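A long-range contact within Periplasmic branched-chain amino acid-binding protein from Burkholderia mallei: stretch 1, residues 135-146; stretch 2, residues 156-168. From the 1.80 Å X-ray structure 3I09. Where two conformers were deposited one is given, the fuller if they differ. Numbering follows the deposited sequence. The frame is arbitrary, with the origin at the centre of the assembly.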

# COMPACT_ATOMS: atom_id res chain seq x y z
N VAL A 135 17.98 -6.06 5.18
CA VAL A 135 18.18 -7.33 5.87
C VAL A 135 19.39 -8.08 5.28
O VAL A 135 20.23 -8.59 6.04
N VAL A 136 19.50 -8.13 3.96
CA VAL A 136 20.65 -8.83 3.32
C VAL A 136 21.95 -8.12 3.70
O VAL A 136 22.95 -8.77 4.02
N LYS A 137 21.92 -6.78 3.72
CA LYS A 137 23.12 -6.02 4.06
C LYS A 137 23.53 -6.24 5.51
O LYS A 137 24.73 -6.14 5.79
N GLN A 138 22.58 -6.57 6.39
CA GLN A 138 22.81 -6.89 7.80
C GLN A 138 23.31 -8.34 8.02
O GLN A 138 23.54 -8.76 9.16
N GLY A 139 23.42 -9.10 6.94
CA GLY A 139 23.88 -10.49 7.02
C GLY A 139 22.79 -11.55 6.90
O GLY A 139 23.07 -12.74 7.06
N GLY A 140 21.54 -11.12 6.61
CA GLY A 140 20.46 -12.07 6.38
C GLY A 140 20.58 -12.51 4.92
O GLY A 140 19.89 -11.98 4.05
N LYS A 141 21.46 -13.48 4.68
CA LYS A 141 21.82 -13.88 3.32
C LYS A 141 20.90 -14.96 2.75
O LYS A 141 20.60 -14.93 1.56
N THR A 142 20.48 -15.92 3.59
CA THR A 142 19.62 -17.01 3.09
C THR A 142 18.16 -16.86 3.50
O THR A 142 17.87 -16.60 4.67
N TRP A 143 17.27 -17.04 2.52
CA TRP A 143 15.83 -16.73 2.63
C TRP A 143 14.92 -17.88 2.25
O TRP A 143 15.21 -18.61 1.30
N PHE A 144 13.81 -18.00 2.99
CA PHE A 144 12.69 -18.87 2.63
C PHE A 144 11.44 -18.00 2.70
O PHE A 144 11.24 -17.25 3.68
N PHE A 145 10.60 -18.05 1.67
CA PHE A 145 9.39 -17.20 1.63
C PHE A 145 8.14 -17.94 2.06
O PHE A 145 7.91 -19.13 1.69
N LEU A 146 7.32 -17.23 2.85
CA LEU A 146 5.93 -17.61 3.10
C LEU A 146 5.10 -16.62 2.29
O LEU A 146 5.10 -15.42 2.59
N LEU A 156 5.46 -9.73 -4.64
CA LEU A 156 6.35 -9.29 -3.57
C LEU A 156 7.46 -10.30 -3.43
O LEU A 156 8.60 -9.92 -3.24
N GLU A 157 7.13 -11.58 -3.52
CA GLU A 157 8.15 -12.63 -3.48
C GLU A 157 9.13 -12.44 -4.64
O GLU A 157 10.34 -12.56 -4.46
N LYS A 158 8.63 -12.16 -5.83
CA LYS A 158 9.54 -11.98 -6.96
C LYS A 158 10.47 -10.77 -6.80
O LYS A 158 11.68 -10.89 -7.00
N ASN A 159 9.91 -9.61 -6.42
CA ASN A 159 10.72 -8.40 -6.23
C ASN A 159 11.76 -8.67 -5.14
O ASN A 159 12.92 -8.33 -5.27
N THR A 160 11.34 -9.29 -4.05
CA THR A 160 12.24 -9.49 -2.90
C THR A 160 13.32 -10.53 -3.23
O THR A 160 14.51 -10.32 -2.90
N ALA A 161 12.94 -11.64 -3.85
CA ALA A 161 13.92 -12.64 -4.29
C ALA A 161 14.98 -12.02 -5.20
O ALA A 161 16.20 -12.33 -5.07
N ASP A 162 14.54 -11.18 -6.12
CA ASP A 162 15.47 -10.49 -7.03
C ASP A 162 16.45 -9.60 -6.27
O ASP A 162 17.66 -9.62 -6.56
N VAL A 163 15.96 -8.84 -5.28
CA VAL A 163 16.85 -8.01 -4.44
C VAL A 163 17.84 -8.84 -3.63
O VAL A 163 19.05 -8.53 -3.61
N VAL A 164 17.34 -9.90 -2.99
CA VAL A 164 18.19 -10.81 -2.23
C VAL A 164 19.34 -11.34 -3.10
O VAL A 164 20.53 -11.26 -2.72
N LYS A 165 19.01 -11.85 -4.28
CA LYS A 165 20.02 -12.38 -5.18
C LYS A 165 20.99 -11.31 -5.69
O LYS A 165 22.20 -11.53 -5.73
N ALA A 166 20.47 -10.14 -6.06
CA ALA A 166 21.30 -9.02 -6.49
C ALA A 166 22.32 -8.59 -5.43
O ALA A 166 23.38 -8.08 -5.78
N ASN A 167 22.01 -8.81 -4.15
CA ASN A 167 22.86 -8.37 -3.05
C ASN A 167 23.68 -9.50 -2.41
O ASN A 167 24.17 -9.37 -1.29
N GLY A 168 23.82 -10.60 -3.13
CA GLY A 168 24.70 -11.67 -2.73
C GLY A 168 24.04 -12.74 -1.89
O GLY A 168 24.74 -13.60 -1.35

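This is a mostly apolar strand-on-helix contact, with one side-chain hydrogen bond across it near the end of the helix. Strand 142-146 and helix 156-166 run nearly antiparallel, at 171°, and their axes approach to 9.9 Å. That spacing leaves room for a layer of side chains, and the two stretches bury 531 Å² in all.

The strand alternates. Trp143 and Phe145 point toward the helix, both with chi1 in m. Thr142 and Leu146 point away. On the helix, Thr160 and Val164 point toward the strand, one turn apart.

Val164 packs against both Trp143 and Val136. Its chi1 is t (169°). Its CG2 lies over one face of the Trp143 indole, 3.5 Å from the centroid of the five-membered ring and 12° off the normal, a CH-pi contact. The closest atom of that ring, Trp143 CE2, is 3.4 Å from Val164 CG2. The same methyl meets Val136 CG2 at 3.8 Å, so it also touches the end of the helix that precedes the strand. Trp143 is further held within its own stretch, where NE1 donates to Gly140 O at 2.9 Å.

Phe145 covers the preceding part of the helix. Glu157 CG lies over one face of its ring, 3.9 Å from Phe145 CG, and makes a CH-pi contact. Thr160 CG2 meets the ring edge, 3.7 Å from Phe145 CE1. Ala161 is small and adds a looser contact, with its CB 4.1 Å from Phe145 CE2. Thr160 CG2 also reaches Trp143 CZ3 at 3.9 Å, so one methyl touches both aromatic residues. The chi1 of Thr160 is m, and its OG1 donates to Leu156 O at 2.8 Å. The hydroxyl is thus satisfied within the helix while the methyl serves the contact.

The polar part lies around Asn167, just past the helix. Lys137 leaves its backbone sideways, but its end comes nearer and NZ donates to Asn167 OD1 at 2.8 Å. Its chi1 and chi2 both lie between wells. Asn167 has chi1 in m and points toward stretch 1. Its ND2 donates to Val163 O at 3.0 Å, so both ends of the amide are used. Val136, with chi1 in t, packs beside it: Val136 CG1 is 3.4 Å from Asn167 O and 3.7 Å from Asn167 CB. Lys141 NZ turns back to its own stretch and donates to Val136 O at 2.9 Å.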

# COMPACT_ATOMS: atom_id res chain seq x y z
CB VAL A 135 16.91 -8.18 5.87
CG1 VAL A 135 17.13 -9.60 6.43
CG2 VAL A 135 15.79 -7.48 6.65
CB VAL A 136 20.52 -8.92 1.78
CG1 VAL A 136 21.79 -9.58 1.17
CG2 VAL A 136 19.32 -9.67 1.41
CB LYS A 137 22.95 -4.51 3.78
CG LYS A 137 23.53 -4.05 2.42
CD LYS A 137 22.50 -3.69 1.38
CE LYS A 137 23.06 -2.70 0.33
NZ LYS A 137 22.37 -2.77 -1.01
CB GLN A 138 21.53 -6.73 8.64
CG GLN A 138 21.02 -5.28 9.00
CD GLN A 138 19.58 -5.28 9.61
OE1 GLN A 138 18.83 -6.24 9.46
NE2 GLN A 138 19.22 -4.21 10.28
CB LYS A 141 23.26 -14.37 3.24
CG LYS A 141 24.30 -13.32 3.66
CD LYS A 141 24.20 -12.00 2.88
CE LYS A 141 25.20 -10.97 3.45
NZ LYS A 141 25.30 -9.72 2.67
CB THR A 142 20.10 -18.44 3.46
OG1 THR A 142 20.02 -18.65 4.87
CG2 THR A 142 21.51 -18.67 2.99
CB TRP A 143 15.43 -15.55 1.74
CG TRP A 143 15.96 -14.22 2.18
CD1 TRP A 143 17.27 -13.89 2.34
CD2 TRP A 143 15.20 -13.06 2.54
NE1 TRP A 143 17.38 -12.59 2.76
CE2 TRP A 143 16.13 -12.06 2.89
CE3 TRP A 143 13.83 -12.76 2.59
CZ2 TRP A 143 15.73 -10.78 3.29
CZ3 TRP A 143 13.45 -11.50 2.97
CH2 TRP A 143 14.39 -10.53 3.33
CB PHE A 144 12.58 -20.07 3.56
CG PHE A 144 11.63 -21.16 3.06
CD1 PHE A 144 10.28 -21.11 3.35
CD2 PHE A 144 12.11 -22.21 2.27
CE1 PHE A 144 9.43 -22.11 2.89
CE2 PHE A 144 11.26 -23.22 1.82
CZ PHE A 144 9.92 -23.15 2.13
CB PHE A 145 9.19 -16.57 0.26
CG PHE A 145 10.22 -15.54 -0.10
CD1 PHE A 145 10.06 -14.24 0.32
CD2 PHE A 145 11.36 -15.89 -0.80
CE1 PHE A 145 11.02 -13.28 0.04
CE2 PHE A 145 12.33 -14.92 -1.11
CZ PHE A 145 12.16 -13.63 -0.68
CB LEU A 146 5.60 -17.51 4.58
CG LEU A 146 4.18 -17.82 5.05
CD1 LEU A 146 3.77 -19.26 4.71
CD2 LEU A 146 4.03 -17.58 6.56
CB LEU A 156 5.61 -9.10 -2.25
CG LEU A 156 6.42 -8.69 -1.00
CD1 LEU A 156 7.24 -7.38 -1.23
CD2 LEU A 156 5.43 -8.48 0.13
CB GLU A 157 7.51 -14.04 -3.53
CG GLU A 157 8.55 -15.18 -3.58
CD GLU A 157 7.94 -16.58 -3.78
OE1 GLU A 157 6.90 -16.91 -3.16
OE2 GLU A 157 8.54 -17.37 -4.53
CB LYS A 158 8.78 -11.91 -8.30
CG LYS A 158 9.61 -11.51 -9.52
CD LYS A 158 10.60 -12.55 -9.91
CE LYS A 158 10.95 -12.46 -11.42
NZ LYS A 158 11.48 -11.11 -11.82
CB ASN A 159 9.86 -7.21 -5.76
CG ASN A 159 8.98 -6.60 -6.85
OD1 ASN A 159 7.82 -6.34 -6.60
ND2 ASN A 159 9.52 -6.35 -8.04
CB THR A 160 11.47 -9.83 -1.63
OG1 THR A 160 10.44 -8.84 -1.39
CG2 THR A 160 12.42 -9.91 -0.39
CB ALA A 161 13.25 -13.85 -4.99
CB ASP A 162 14.74 -9.67 -8.08
CG ASP A 162 14.04 -10.52 -9.15
OD1 ASP A 162 14.34 -11.74 -9.29
OD2 ASP A 162 13.18 -9.96 -9.84
CB VAL A 163 16.03 -7.07 -3.53
CG1 VAL A 163 16.92 -6.37 -2.48
CG2 VAL A 163 15.31 -6.07 -4.36
CB VAL A 164 17.38 -11.97 -1.59
CG1 VAL A 164 18.34 -13.07 -1.02
CG2 VAL A 164 16.47 -11.42 -0.48
CB LYS A 165 19.37 -13.14 -6.33
CG LYS A 165 18.64 -14.42 -5.90
CD LYS A 165 17.73 -14.93 -7.04
CE LYS A 165 16.75 -16.00 -6.57
NZ LYS A 165 15.70 -16.32 -7.62
CB ALA A 166 20.45 -7.83 -6.83
CB ASN A 167 22.02 -7.66 -1.99
CG ASN A 167 21.69 -6.24 -2.37
OD1 ASN A 167 22.48 -5.33 -2.12
ND2 ASN A 167 20.50 -6.03 -2.95